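Serine-pyruvate aminotransferase (agxt) (Sulfolobus solfataricus, PDB 3ZRR) catalyses the pyridoxal-phosphate-dependent transfer of an amino group from serine to pyruvate, as a thermophilic archaeal class-V aminotransferase. Local coordinates at the interface of chains A and B and the interface of chains A and C. Sequence-based numbering; all coordinates share one arbitrary frame. Chains: chain A/B/C, Serine-pyruvate aminotransferase (agxt).

Contact 1: the interface of chains A and B. Residues chain A 6-8; chain B 29-30, 238.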
# COMPACT_ATOMS: atom_id res chain seq x y z
N LEU A 6 -7.05 -28.11 8.30
CA LEU A 6 -6.69 -27.32 9.48
C LEU A 6 -6.99 -25.84 9.20
O LEU A 6 -6.54 -25.32 8.18
CB LEU A 6 -5.20 -27.50 9.85
CG LEU A 6 -4.69 -27.03 11.21
CD1 LEU A 6 -4.84 -28.13 12.24
CD2 LEU A 6 -3.23 -26.60 11.12
N HIS A 7 -7.75 -25.19 10.09
CA HIS A 7 -8.04 -23.75 9.97
C HIS A 7 -7.92 -23.04 11.32
O HIS A 7 -8.78 -23.19 12.20
CB HIS A 7 -9.41 -23.48 9.32
CG HIS A 7 -9.40 -22.37 8.32
ND1 HIS A 7 -10.30 -21.33 8.34
CD2 HIS A 7 -8.57 -22.13 7.27
CE1 HIS A 7 -10.04 -20.50 7.34
NE2 HIS A 7 -8.99 -20.96 6.68
N VAL A 8 -6.85 -22.26 11.47
CA VAL A 8 -6.60 -21.44 12.66
C VAL A 8 -6.87 -19.97 12.30
O VAL A 8 -6.36 -19.47 11.29
CB VAL A 8 -5.14 -21.63 13.20
CG1 VAL A 8 -4.75 -20.55 14.22
CG2 VAL A 8 -4.94 -23.03 13.80
N THR B 29 -2.88 -20.76 7.96
CA THR B 29 -3.89 -21.72 7.46
C THR B 29 -4.78 -21.19 6.33
O THR B 29 -5.53 -21.96 5.74
CB THR B 29 -4.81 -22.26 8.59
OG1 THR B 29 -5.62 -21.20 9.10
CG2 THR B 29 -3.97 -22.88 9.72
N SER B 30 -4.66 -19.90 6.03
CA SER B 30 -5.40 -19.26 4.93
C SER B 30 -5.03 -19.90 3.60
O SER B 30 -3.87 -20.23 3.35
CB SER B 30 -5.11 -17.76 4.87
OG SER B 30 -5.26 -17.16 6.15
N ALA B 238 -2.64 -26.93 5.01
CA ALA B 238 -1.95 -26.16 6.02
C ALA B 238 -1.43 -27.13 7.08
O ALA B 238 -2.06 -28.15 7.37
CB ALA B 238 -2.88 -25.13 6.63
O HOH W 1 -4.40 -18.83 9.57

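Contact 2: the interface of chains A and C. Residues chain A 374; chain C 370-371, 374.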
# COMPACT_ATOMS: atom_id res chain seq x y z
N LYS A 374 -27.64 -10.76 23.85
CA LYS A 374 -28.19 -9.87 24.89
C LYS A 374 -27.19 -9.71 26.03
O LYS A 374 -26.94 -8.58 26.49
CB LYS A 374 -29.53 -10.40 25.44
CG LYS A 374 -30.70 -10.48 24.45
CD LYS A 374 -31.91 -11.13 25.14
CE LYS A 374 -33.17 -11.10 24.28
NZ LYS A 374 -34.38 -11.47 25.09
N GLY C 370 -32.01 -5.01 23.98
CA GLY C 370 -31.82 -6.43 23.70
C GLY C 370 -32.60 -6.97 22.51
O GLY C 370 -32.11 -7.85 21.79
N GLU C 371 -33.81 -6.44 22.30
CA GLU C 371 -34.72 -6.94 21.25
C GLU C 371 -34.27 -6.68 19.82
O GLU C 371 -34.57 -7.46 18.92
CB GLU C 371 -36.16 -6.39 21.46
CG GLU C 371 -36.88 -6.94 22.71
CD GLU C 371 -36.68 -8.45 22.93
OE1 GLU C 371 -36.90 -9.26 21.99
OE2 GLU C 371 -36.30 -8.83 24.06
N LYS C 374 -31.54 -9.30 18.64
CA LYS C 374 -32.20 -10.60 18.49
C LYS C 374 -32.98 -10.66 17.18
O LYS C 374 -32.87 -11.65 16.44
CB LYS C 374 -33.13 -10.92 19.66
CG LYS C 374 -33.64 -12.38 19.60
CD LYS C 374 -34.60 -12.79 20.70
CE LYS C 374 -34.98 -14.26 20.53
NZ LYS C 374 -35.85 -14.77 21.64

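Contact 1: the interface of chains A and B
A:Val8 and B:Thr29 carry the polar part of this contact, between the N-terminal loop of chain A and a loop of chain B. The backbone N of A:Val8 donates a hydrogen bond to the side-chain hydroxyl OG1 of B:Thr29 at 2.9 Å. It is moderately bent, 143° at the hydrogen. The same hydroxyl makes a weak bond to the carbonyl O of A:Val8, so it reaches both polar backbone atoms of one residue. With OG1 set between its own backbone N and carbonyl carbon (chi1 66°), B:Thr29 turns the hydroxyl to A:Val8 N and O and leaves CG2 to pack on A:Val8 and A:Leu6.

Water 1 bridges the two chains. It lies 2.7 Å from A:Val8 O and also bonds to N and OG1 of B:Thr29.

The apolar contacts are looser. The methyl CG2 of B:Thr29 meets A:Val8 CB at 3.9 Å and A:Leu6 CD2 at 4.0 Å. Both side chains cross the threonine at about a right angle.

Two carbons pack against carbonyl oxygens. The ring of A:His7 brings its CD2 to 3.4 Å from the O of B:Thr29. The methyl CB of B:Ala238 faces A:Leu6 O.

A valine in place of B:Thr29 would probably leave A:Val8 N without its acceptor and water 1 with one partner fewer.

With its two-fold twin, the patch probably helps hold together the dimer typical of the class-V family.

Contact 2: the interface of chains A and C
The C-terminal helix 371-381 supplies the charged residues of this contact in both chains. A:Lys374 lies on it in chain A. C:Glu371 opens the same helix in chain C, C:Gly370 comes just before it, and C:Lys374 follows within its first turn.

A:Lys374 reaches across to chain C with an extended side chain. Its CG is turned away from the carbonyl carbon (chi1 -64°), and the later torsions stay near 180°, which carries the ammonium NZ outwards. There NZ forms a salt bridge with the carboxylate OE2 of C:Glu371 at 3.4 Å. As a hydrogen bond the pair is weak. The glutamate bends at chi2 (-42°) instead of reaching straight out, and the two side chains cross at a slant. The lysine methylene CE is 3.9 Å from the same carboxylate oxygen.

Nearer the backbone, CG of A:Lys374 passes 4.0 Å from the carbonyl O of C:Gly370. C:Lys374 is also extended and runs obliquely to A:Lys374, its CD 4.2 Å from A:Lys374 CE. The two ammonium NZ atoms, of A:Lys374 and C:Lys374, are 5.0 Å apart. The negative charge of C:Glu371 probably offsets part of the repulsion between them.

The contact may help join two dimers in the deposited tetramer, which the structure alone does not prove. The patch is small and sits at the outer end of each chain, where the first turns of the two C-terminal helices face each other.

The centres of contact 1 and contact 2 lie about 33 Å apart, and they have no residue in common. Chain A takes part in both, using its N-terminal loop in contact 1 and its C-terminal helix 371-381 in contact 2. One copy can therefore touch B and C at the same time. Both interfaces are two-fold symmetric, so the contacts recur. In contact 2 the two copies of Lys374 take different rotamers, so the twin need not match in detail. Contact 1 fits the dimer typical of class-V aminotransferases. Contact 2 could join dimers into the four-copy assembly, whose existence in solution the structure alone does not show.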